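Local atomic coordinates of inositol monophosphatase (Zymomonas mobilis, PDB entry 4N81), a protein that probably removes phosphate from inositol monophosphate or related phosphate esters, with magnesium ions as cofactor. Residues L154-S159 against D199-Q204; T158-F163 against T181-D186; D172-K177 against E251-A256; G223-W228 against V241-D246. All blocks are in the same frame, centred on the assembly; numbering follows the deposited sequence.

Contact 1 of 4, residues L154-S159 against D199-Q204; sequences LLATTS and DLVVEQ
The carboxylate of E203 reaches across to T158, and a single oxygen takes both bonds. T158 OG1 lies 2.6 Å from E203 OE2, nearly in line with the C-O bond, while T158 N, 3.0 Å from E203 OE2, is on the anti lone pair. The two side chains cross obliquely. Next to them T157 turns OG1 anti to its own backbone N (chi1 -163°), and the hydroxyl donates to V202 O at 2.7 Å. At the other end D199 OD1 receives L154 N at 2.8 Å, again on an anti lone pair and almost straight (174°), while OD2 forms a salt bridge with R145. In between, strands 154-157 and 200-203 pair in parallel, A156 N bonding L200 O at 2.9 Å. L155 CD1 packs on L200 CB (3.7 Å) and beside V202 CG2; A156 and V201 share the other face. An alanine in place of E203 would probably leave T158 and Y190 OH without their carboxylate partner. The parallel pair is thus apolar in the middle and closed at each end by a carboxylate, E203 doing so about 7 Å from the side chains of D89 and D210, predicted magnesium ligands.

Contact 2 of 4, residues T158-F163 against T181-D186; sequences TSPWLF and TLLGGD
T158 meets G184 and D186 where two loops at the carboxyl ends of parallel strands 154-157 and 180-183 come together, in the second sheet of the layered alpha/beta fold of inositol monophosphatases. Two hydrogen bonds carry the contact. D186 N gives its hydrogen to T158 OG1 at 2.9 Å, and this hydroxyl is also bonded to E203. G184 N makes a weak, bent bond to T158 O at 2.9 Å (126°). The backbone here is glycine-dependent: G184 has a positive phi of 82°, and at G185 a side chain would jam against the preceding carbonyl. Van der Waals contacts are few: the T158 CG2 methyl, anti to its own backbone N, lies 3.5 Å from the carboxylate oxygen D186 OD1. The one apolar pair is P160 CD on L183 CD2 at 4.2 Å, the two side chains at about a right angle. An alanine in place of T158 would probably leave D186 N without its acceptor and E203 OE2 without the hydroxyl donor. The D186 side chain is close to D89, a predicted magnesium ligand, and to a bound sulfate. L183 of the second subunit packs on P160, and R175 of that subunit makes a cation-pi contact with W161. Within the first loop, S159 OG accepts from W161 N at 3.0 Å in an ST turn, and P160 CG sits 3.9 Å above the W161 ring, over its centre.

Contact 3 of 4, residues D172-K177 against E251-A256; sequences DKIRLK and EPALSA
I174 and A256 bring the end of helix 165-175 up against helix 250-257, with their CA atoms 5.1 Å apart. Both helices pack against the five-stranded sheet, A253 resting on I242 and I174 CD1 meeting L200. I174 carries CG1 anti to its backbone N (chi1 -178°), and from there the branch runs on extended, ending with CD1 3.5 Å from A253 CB. Nearer the backbone, I174 CB faces A256 CB at 4.2 Å. K177 adds the aliphatic base of its side chain, its CG touching the A256 methyl. L150 covers A256 and K177 from outside the two helices.

No direct hydrogen bond joins the segments; the polar link is a water. It donates to A256 O at 2.6 Å and accepts from K177 NZ at 3.1 Å, bridging the lysine to the helix backbone. A256 O is also approached by K173 CB, 3.3 Å away, but the K173 chain runs on extended and its NZ forms a salt bridge with E258.

Charge pairing is seen inside the first segment. R175 grips D172 side-on, NE and NH2 both directed to OD1, with R175 NH2 2.8 Å from D172 OD1. That oxygen lies in the guanidinium plane, yet both nitrogens come from the same face of the carboxylate. W161 of the second subunit makes a cation-pi contact with R175.

Chemically, then, this is close packing of small methyl groups on one isoleucine, with the lysines supplying carbon to the contact and directing their ammonium groups to water and to E258.

Contact 4 of 4, residues G223-W228 against V241-D246; sequences GIMRDW and VIAAGD
W228 reaches V241 by setting CG anti to its own carbonyl carbon (chi1 -67°), and the indole then presents its N-H edge to the neighbouring strand. M225 instead has CG anti to the backbone N (chi1 -172°) and stays extended beyond it, running past A243 toward V241. W228 NE1 donates to V241 O at 2.9 Å. The oxygen lies in the ring plane, but the nitrogen stands well above the carbonyl plane, 74° out of it. On the M225 side, M225 CG is 4.0 Å from A243 CB and CE reaches V241 CB; Y190 of helix 187-194 covers this face.

The other face carries I224, R226, I242 and A244. I224 CG2 packs on A244 CB at 3.7 Å, while I224 CD1 sits 3.4 Å above the R226 guanidinium, over its centre. I242 faces helix 250-257 through I250, A253 and L254, and its CG2 touches D227 O at 3.5 Å.

Beneath these side chains, strands 224-226 and 241-244 form an antiparallel ladder. I224 and A244 exchange two bonds, with I224 N 2.9 Å from A244 O, and so do R226 and I242, with I242 N 2.8 Å from R226 O. M225 and A243 form the non-hydrogen-bonded pair between them. G223 comes so close to A244 O that a CB there would clash.

The two antiparallel strands, consecutive in the chain, are thus joined by four backbone bonds and one indole bond, with M225, V241 and A243 turned to helix 187-194 and I242 to helix 250-257, as expected of a strand pair inside an alpha/beta sandwich.

Contacts 1, 2 and 4 belong to one five-stranded mixed sheet, in the order 180-183, 154-157, 200-203, 241-244, 224-226. Contact 1 is central, about 7 Å from contact 2 and 10 Å from contact 4 between centres; contacts 2 and 4, at opposite ends, are about 16 Å apart. Contact 3 packs helices 165-175 and 250-257 on the sheet, 11 Å from contact 1. Along the chain, contacts 1 and 2 share T158 and S159, contact 3 alternates with both, and both strands of contact 4 fall between the helices of contact 3. The sheet's loops thus meet the predicted magnesium site near contacts 1 and 2, while contacts 1, 2 and 3 also touch the second subunit.

Contact 1 of 4, residues L154-S159 against D199-Q204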
# COMPACT_ATOMS: atom_id res chain seq x y z
N LEU A 154 12.68 -4.37 9.28
CA LEU A 154 11.89 -3.96 8.12
C LEU A 154 11.82 -2.44 8.08
O LEU A 154 11.43 -1.82 9.05
CB LEU A 154 10.47 -4.50 8.25
CG LEU A 154 9.49 -4.17 7.15
CD1 LEU A 154 10.08 -4.53 5.82
CD2 LEU A 154 8.27 -5.10 7.38
N LEU A 155 12.25 -1.87 6.94
CA LEU A 155 12.37 -0.43 6.75
C LEU A 155 11.23 -0.05 5.78
O LEU A 155 10.94 -0.81 4.88
CB LEU A 155 13.69 -0.13 6.02
CG LEU A 155 13.99 1.29 5.50
CD1 LEU A 155 14.04 2.32 6.66
CD2 LEU A 155 15.36 1.24 4.73
N ALA A 156 10.65 1.12 5.92
CA ALA A 156 9.65 1.56 4.94
C ALA A 156 9.96 2.98 4.58
O ALA A 156 10.53 3.76 5.39
CB ALA A 156 8.21 1.52 5.58
N THR A 157 9.56 3.35 3.37
CA THR A 157 9.58 4.78 2.99
C THR A 157 8.56 4.97 1.86
O THR A 157 8.22 3.99 1.17
CB THR A 157 10.95 5.25 2.48
OG1 THR A 157 10.99 6.71 2.52
CG2 THR A 157 11.25 4.76 1.01
N THR A 158 8.05 6.18 1.69
CA THR A 158 6.98 6.32 0.68
C THR A 158 7.56 6.14 -0.72
O THR A 158 6.99 5.40 -1.54
CB THR A 158 6.27 7.70 0.80
OG1 THR A 158 5.59 7.74 2.07
CG2 THR A 158 5.25 7.85 -0.34
N SER A 159 8.70 6.79 -0.99
CA SER A 159 9.37 6.63 -2.29
C SER A 159 10.84 7.04 -2.25
O SER A 159 11.15 8.09 -1.70
CB SER A 159 8.64 7.47 -3.38
OG SER A 159 9.39 7.41 -4.62
N ASP A 199 9.92 -1.71 11.48
CA ASP A 199 10.92 -1.31 12.50
C ASP A 199 11.49 0.07 12.32
O ASP A 199 11.89 0.70 13.30
CB ASP A 199 12.09 -2.31 12.52
CG ASP A 199 11.60 -3.74 12.80
OD1 ASP A 199 11.61 -4.59 11.89
OD2 ASP A 199 11.07 -3.96 13.92
N LEU A 200 11.59 0.51 11.06
CA LEU A 200 12.16 1.84 10.77
C LEU A 200 11.35 2.50 9.66
O LEU A 200 10.91 1.82 8.73
CB LEU A 200 13.62 1.67 10.24
CG LEU A 200 14.61 1.20 11.32
CD1 LEU A 200 15.96 0.73 10.67
CD2 LEU A 200 14.92 2.31 12.32
N VAL A 201 11.15 3.81 9.76
CA VAL A 201 10.69 4.56 8.62
C VAL A 201 11.67 5.74 8.49
O VAL A 201 11.97 6.39 9.48
CB VAL A 201 9.29 5.14 8.88
CG1 VAL A 201 8.80 5.92 7.62
CG2 VAL A 201 8.28 4.03 9.23
N VAL A 202 12.13 6.02 7.28
CA VAL A 202 13.05 7.13 7.05
C VAL A 202 12.51 7.90 5.86
O VAL A 202 12.33 7.32 4.78
CB VAL A 202 14.49 6.63 6.72
CG1 VAL A 202 15.41 7.82 6.28
CG2 VAL A 202 15.06 5.91 7.96
N GLU A 203 12.26 9.21 6.05
CA GLU A 203 11.75 10.04 4.98
C GLU A 203 12.40 11.40 4.99
O GLU A 203 12.96 11.85 6.02
CB GLU A 203 10.22 10.20 5.08
CG GLU A 203 9.52 8.80 4.80
CD GLU A 203 8.00 8.87 4.71
OE1 GLU A 203 7.38 9.63 5.48
OE2 GLU A 203 7.44 8.14 3.87
N GLN A 204 12.23 12.09 3.87
CA GLN A 204 12.79 13.45 3.73
C GLN A 204 11.80 14.29 2.95
O GLN A 204 11.08 13.75 2.08
CB GLN A 204 14.13 13.37 2.97
CG GLN A 204 14.82 14.73 2.74
CD GLN A 204 16.17 14.58 2.05
OE1 GLN A 204 16.26 13.92 1.04
NE2 GLN A 204 17.23 15.14 2.64

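Contact 2 of 4, residues T158-F163 against T181-D186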
# COMPACT_ATOMS: atom_id res chain seq x y z
N THR A 158 8.05 6.18 1.69
CA THR A 158 6.98 6.32 0.68
C THR A 158 7.56 6.14 -0.72
O THR A 158 6.99 5.40 -1.54
CB THR A 158 6.27 7.70 0.80
OG1 THR A 158 5.59 7.74 2.07
CG2 THR A 158 5.25 7.85 -0.34
N SER A 159 8.70 6.79 -0.99
CA SER A 159 9.37 6.63 -2.29
C SER A 159 10.84 7.04 -2.25
O SER A 159 11.15 8.09 -1.70
CB SER A 159 8.64 7.47 -3.38
OG SER A 159 9.39 7.41 -4.62
N PRO A 160 11.76 6.27 -2.87
CA PRO A 160 13.14 6.73 -3.01
C PRO A 160 13.24 8.04 -3.77
O PRO A 160 14.14 8.85 -3.52
CB PRO A 160 13.84 5.58 -3.73
CG PRO A 160 12.81 4.87 -4.40
CD PRO A 160 11.57 4.97 -3.53
N TRP A 161 12.30 8.27 -4.67
CA TRP A 161 12.37 9.48 -5.48
C TRP A 161 11.79 10.72 -4.80
O TRP A 161 11.79 11.81 -5.39
CB TRP A 161 11.77 9.23 -6.89
CG TRP A 161 12.39 8.00 -7.48
CD1 TRP A 161 13.70 7.85 -7.83
CD2 TRP A 161 11.75 6.74 -7.75
NE1 TRP A 161 13.90 6.57 -8.32
CE2 TRP A 161 12.72 5.89 -8.30
CE3 TRP A 161 10.45 6.28 -7.63
CZ2 TRP A 161 12.42 4.58 -8.70
CZ3 TRP A 161 10.16 4.97 -8.03
CH2 TRP A 161 11.14 4.15 -8.54
N LEU A 162 11.25 10.57 -3.58
CA LEU A 162 10.81 11.73 -2.84
C LEU A 162 11.94 12.39 -2.00
O LEU A 162 11.71 13.40 -1.33
CB LEU A 162 9.59 11.40 -1.98
CG LEU A 162 8.32 11.18 -2.82
CD1 LEU A 162 7.24 10.76 -1.81
CD2 LEU A 162 7.99 12.53 -3.46
N PHE A 163 13.12 11.79 -2.01
CA PHE A 163 14.32 12.37 -1.42
C PHE A 163 14.99 13.39 -2.34
O PHE A 163 14.84 13.30 -3.57
CB PHE A 163 15.35 11.27 -1.08
CG PHE A 163 14.90 10.32 0.04
CD1 PHE A 163 15.42 10.45 1.34
CD2 PHE A 163 13.97 9.30 -0.22
CE1 PHE A 163 15.00 9.60 2.39
CE2 PHE A 163 13.54 8.41 0.86
CZ PHE A 163 14.04 8.57 2.14
N THR A 181 12.70 -3.85 2.64
CA THR A 181 12.19 -2.48 2.58
C THR A 181 10.83 -2.49 1.90
O THR A 181 10.69 -3.11 0.83
CB THR A 181 13.19 -1.61 1.74
OG1 THR A 181 14.44 -1.55 2.46
CG2 THR A 181 12.68 -0.20 1.59
N LEU A 182 9.82 -1.84 2.50
CA LEU A 182 8.52 -1.80 1.83
C LEU A 182 8.31 -0.37 1.40
O LEU A 182 8.82 0.56 2.05
CB LEU A 182 7.40 -2.20 2.78
CG LEU A 182 7.26 -3.74 2.98
CD1 LEU A 182 6.17 -4.02 4.03
CD2 LEU A 182 6.95 -4.45 1.61
N LEU A 183 7.59 -0.19 0.31
CA LEU A 183 7.49 1.13 -0.30
C LEU A 183 6.05 1.62 -0.39
O LEU A 183 5.12 0.82 -0.43
CB LEU A 183 8.10 1.06 -1.72
CG LEU A 183 9.61 0.70 -1.71
CD1 LEU A 183 10.06 0.47 -3.16
CD2 LEU A 183 10.42 1.84 -1.02
N GLY A 184 5.88 2.93 -0.43
CA GLY A 184 4.57 3.58 -0.48
C GLY A 184 3.96 3.67 0.91
O GLY A 184 4.31 2.89 1.80
N GLY A 185 3.05 4.61 1.11
CA GLY A 185 2.19 4.52 2.29
C GLY A 185 2.07 5.77 3.15
O GLY A 185 1.09 5.87 3.90
N ASP A 186 3.03 6.70 3.08
CA ASP A 186 2.94 7.96 3.86
C ASP A 186 2.69 7.68 5.34
O ASP A 186 3.43 6.81 5.94
CB ASP A 186 1.84 8.86 3.22
CG ASP A 186 2.02 8.94 1.69
OD1 ASP A 186 2.85 9.77 1.25
OD2 ASP A 186 1.37 8.14 0.98

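Contact 3 of 4, residues D172-K177 against E251-A256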
# COMPACT_ATOMS: atom_id res chain seq x y z
N ASP A 172 19.57 4.86 0.29
CA ASP A 172 20.00 3.61 -0.28
C ASP A 172 20.99 2.87 0.62
O ASP A 172 20.99 1.60 0.73
CB ASP A 172 20.68 3.90 -1.62
CG ASP A 172 20.77 2.65 -2.46
OD1 ASP A 172 19.68 2.13 -2.77
OD2 ASP A 172 21.90 2.16 -2.71
N LYS A 173 21.83 3.67 1.30
CA LYS A 173 22.81 3.04 2.15
C LYS A 173 22.14 2.33 3.33
O LYS A 173 22.56 1.20 3.71
CB LYS A 173 23.83 4.07 2.67
CG LYS A 173 24.82 4.52 1.54
CD LYS A 173 25.83 5.54 2.02
CE LYS A 173 26.88 5.83 0.87
NZ LYS A 173 27.83 6.90 1.39
N ILE A 174 21.15 2.98 3.95
CA ILE A 174 20.46 2.19 5.01
C ILE A 174 19.59 1.03 4.50
O ILE A 174 19.57 -0.06 5.11
CB ILE A 174 19.70 3.07 6.02
CG1 ILE A 174 19.05 2.17 7.12
CG2 ILE A 174 18.65 3.96 5.34
CD1 ILE A 174 18.48 3.01 8.28
N ARG A 175 18.98 1.20 3.32
CA ARG A 175 18.17 0.13 2.76
C ARG A 175 19.02 -1.14 2.58
O ARG A 175 18.56 -2.25 2.89
CB ARG A 175 17.70 0.54 1.36
CG ARG A 175 17.09 -0.58 0.55
CD ARG A 175 16.71 -0.04 -0.83
NE ARG A 175 17.86 0.15 -1.72
CZ ARG A 175 18.43 -0.85 -2.40
NH1 ARG A 175 18.00 -2.10 -2.27
NH2 ARG A 175 19.46 -0.63 -3.21
N LEU A 176 20.25 -0.96 2.13
CA LEU A 176 21.14 -2.10 1.85
C LEU A 176 21.52 -2.89 3.09
O LEU A 176 21.95 -4.04 3.00
CB LEU A 176 22.42 -1.63 1.15
CG LEU A 176 22.19 -1.24 -0.32
CD1 LEU A 176 23.44 -0.60 -0.90
CD2 LEU A 176 21.77 -2.48 -1.13
N LYS A 177 21.36 -2.27 4.26
CA LYS A 177 21.71 -2.91 5.53
C LYS A 177 20.52 -3.52 6.26
O LYS A 177 20.70 -4.26 7.27
CB LYS A 177 22.38 -1.87 6.46
CG LYS A 177 23.73 -1.41 6.00
CD LYS A 177 24.71 -2.56 5.98
CE LYS A 177 26.15 -2.07 5.66
NZ LYS A 177 26.43 -0.71 6.23
N GLU A 251 20.65 4.70 16.67
CA GLU A 251 22.07 4.92 16.34
C GLU A 251 22.63 4.13 15.13
O GLU A 251 23.27 4.72 14.25
CB GLU A 251 22.97 4.75 17.58
CG GLU A 251 24.38 5.29 17.40
CD GLU A 251 25.30 4.32 16.66
OE1 GLU A 251 26.24 4.79 15.95
OE2 GLU A 251 25.07 3.10 16.76
N PRO A 252 22.45 2.80 15.11
CA PRO A 252 22.91 2.09 13.91
C PRO A 252 22.23 2.52 12.62
O PRO A 252 22.90 2.55 11.60
CB PRO A 252 22.61 0.60 14.21
CG PRO A 252 21.76 0.59 15.40
CD PRO A 252 21.99 1.87 16.17
N ALA A 253 20.95 2.88 12.67
CA ALA A 253 20.28 3.33 11.48
C ALA A 253 20.90 4.62 10.95
O ALA A 253 21.23 4.74 9.75
CB ALA A 253 18.74 3.53 11.77
N LEU A 254 21.09 5.59 11.83
CA LEU A 254 21.66 6.88 11.37
C LEU A 254 23.10 6.65 10.91
O LEU A 254 23.52 7.18 9.90
CB LEU A 254 21.58 7.93 12.48
CG LEU A 254 20.17 8.41 12.82
CD1 LEU A 254 20.20 9.35 14.07
CD2 LEU A 254 19.49 9.11 11.63
N SER A 255 23.83 5.80 11.63
CA SER A 255 25.18 5.44 11.21
C SER A 255 25.20 4.86 9.78
O SER A 255 26.00 5.27 8.94
CB SER A 255 25.74 4.38 12.15
OG SER A 255 26.14 4.95 13.38
N ALA A 256 24.30 3.91 9.52
CA ALA A 256 24.27 3.24 8.22
C ALA A 256 24.00 4.24 7.04
O ALA A 256 24.43 4.04 5.91
CB ALA A 256 23.16 2.16 8.23
O HOH W 1 26.22 2.24 5.24

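Contact 4 of 4, residues G223-W228 against V241-D246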
# COMPACT_ATOMS: atom_id res chain seq x y z
N GLY A 223 7.93 3.78 20.63
CA GLY A 223 8.96 4.06 19.62
C GLY A 223 9.67 5.39 19.80
O GLY A 223 9.56 6.07 20.83
N ILE A 224 10.46 5.77 18.80
CA ILE A 224 11.17 7.03 18.90
C ILE A 224 11.07 7.66 17.51
O ILE A 224 11.13 6.97 16.50
CB ILE A 224 12.65 6.81 19.32
CG1 ILE A 224 13.45 8.13 19.32
CG2 ILE A 224 13.39 5.81 18.41
CD1 ILE A 224 14.79 7.93 20.18
N MET A 225 10.90 8.97 17.47
CA MET A 225 10.78 9.64 16.20
C MET A 225 11.48 10.99 16.32
O MET A 225 11.14 11.80 17.19
CB MET A 225 9.30 9.78 15.82
CG MET A 225 9.11 10.31 14.42
SD MET A 225 7.37 10.07 13.92
CE MET A 225 7.47 11.04 12.45
N ARG A 226 12.50 11.19 15.47
CA ARG A 226 13.37 12.34 15.57
C ARG A 226 13.75 12.83 14.17
O ARG A 226 13.40 12.20 13.17
CB ARG A 226 14.70 11.92 16.25
CG ARG A 226 14.56 11.28 17.66
CD ARG A 226 14.32 12.38 18.67
NE ARG A 226 13.84 11.86 19.93
CZ ARG A 226 14.62 11.36 20.88
NH1 ARG A 226 15.96 11.31 20.73
NH2 ARG A 226 14.06 10.91 22.01
N ASP A 227 14.52 13.92 14.09
CA ASP A 227 15.17 14.23 12.81
C ASP A 227 16.45 13.42 12.62
O ASP A 227 16.75 12.54 13.43
CB ASP A 227 15.36 15.73 12.56
CG ASP A 227 16.41 16.37 13.47
OD1 ASP A 227 16.36 17.62 13.58
OD2 ASP A 227 17.27 15.66 14.05
N TRP A 228 17.17 13.68 11.52
CA TRP A 228 18.35 12.86 11.18
C TRP A 228 19.59 13.23 12.04
O TRP A 228 20.63 12.59 11.92
CB TRP A 228 18.70 12.98 9.67
CG TRP A 228 17.65 12.39 8.77
CD1 TRP A 228 16.45 11.74 9.14
CD2 TRP A 228 17.70 12.34 7.35
NE1 TRP A 228 15.79 11.30 8.00
CE2 TRP A 228 16.53 11.67 6.90
CE3 TRP A 228 18.62 12.81 6.41
CZ2 TRP A 228 16.28 11.46 5.53
CZ3 TRP A 228 18.37 12.60 5.04
CH2 TRP A 228 17.20 11.91 4.62
N VAL A 241 12.96 12.86 8.72
CA VAL A 241 12.46 12.17 9.89
C VAL A 241 13.00 10.76 9.90
O VAL A 241 13.22 10.15 8.84
CB VAL A 241 10.87 12.12 9.95
CG1 VAL A 241 10.26 13.54 9.90
CG2 VAL A 241 10.32 11.34 8.82
N ILE A 242 13.19 10.25 11.12
CA ILE A 242 13.43 8.80 11.30
C ILE A 242 12.55 8.35 12.46
O ILE A 242 12.48 9.04 13.50
CB ILE A 242 14.91 8.47 11.55
CG1 ILE A 242 15.08 6.97 11.81
CG2 ILE A 242 15.51 9.36 12.75
CD1 ILE A 242 16.54 6.53 11.69
N ALA A 243 11.82 7.25 12.24
CA ALA A 243 11.02 6.64 13.30
C ALA A 243 11.57 5.22 13.48
O ALA A 243 11.88 4.56 12.48
CB ALA A 243 9.51 6.62 12.87
N ALA A 244 11.71 4.78 14.74
CA ALA A 244 12.16 3.43 15.03
C ALA A 244 11.21 2.83 16.07
O ALA A 244 10.82 3.55 17.00
CB ALA A 244 13.57 3.46 15.61
N GLY A 245 10.90 1.54 15.96
CA GLY A 245 10.06 0.90 17.00
C GLY A 245 10.91 0.64 18.24
O GLY A 245 10.39 0.53 19.36
N ASP A 246 12.22 0.56 18.05
CA ASP A 246 13.15 0.20 19.10
C ASP A 246 14.21 1.28 19.24
O ASP A 246 14.93 1.57 18.30
CB ASP A 246 13.77 -1.19 18.77
CG ASP A 246 14.59 -1.78 19.95
OD1 ASP A 246 15.14 -1.02 20.74
OD2 ASP A 246 14.70 -3.01 20.05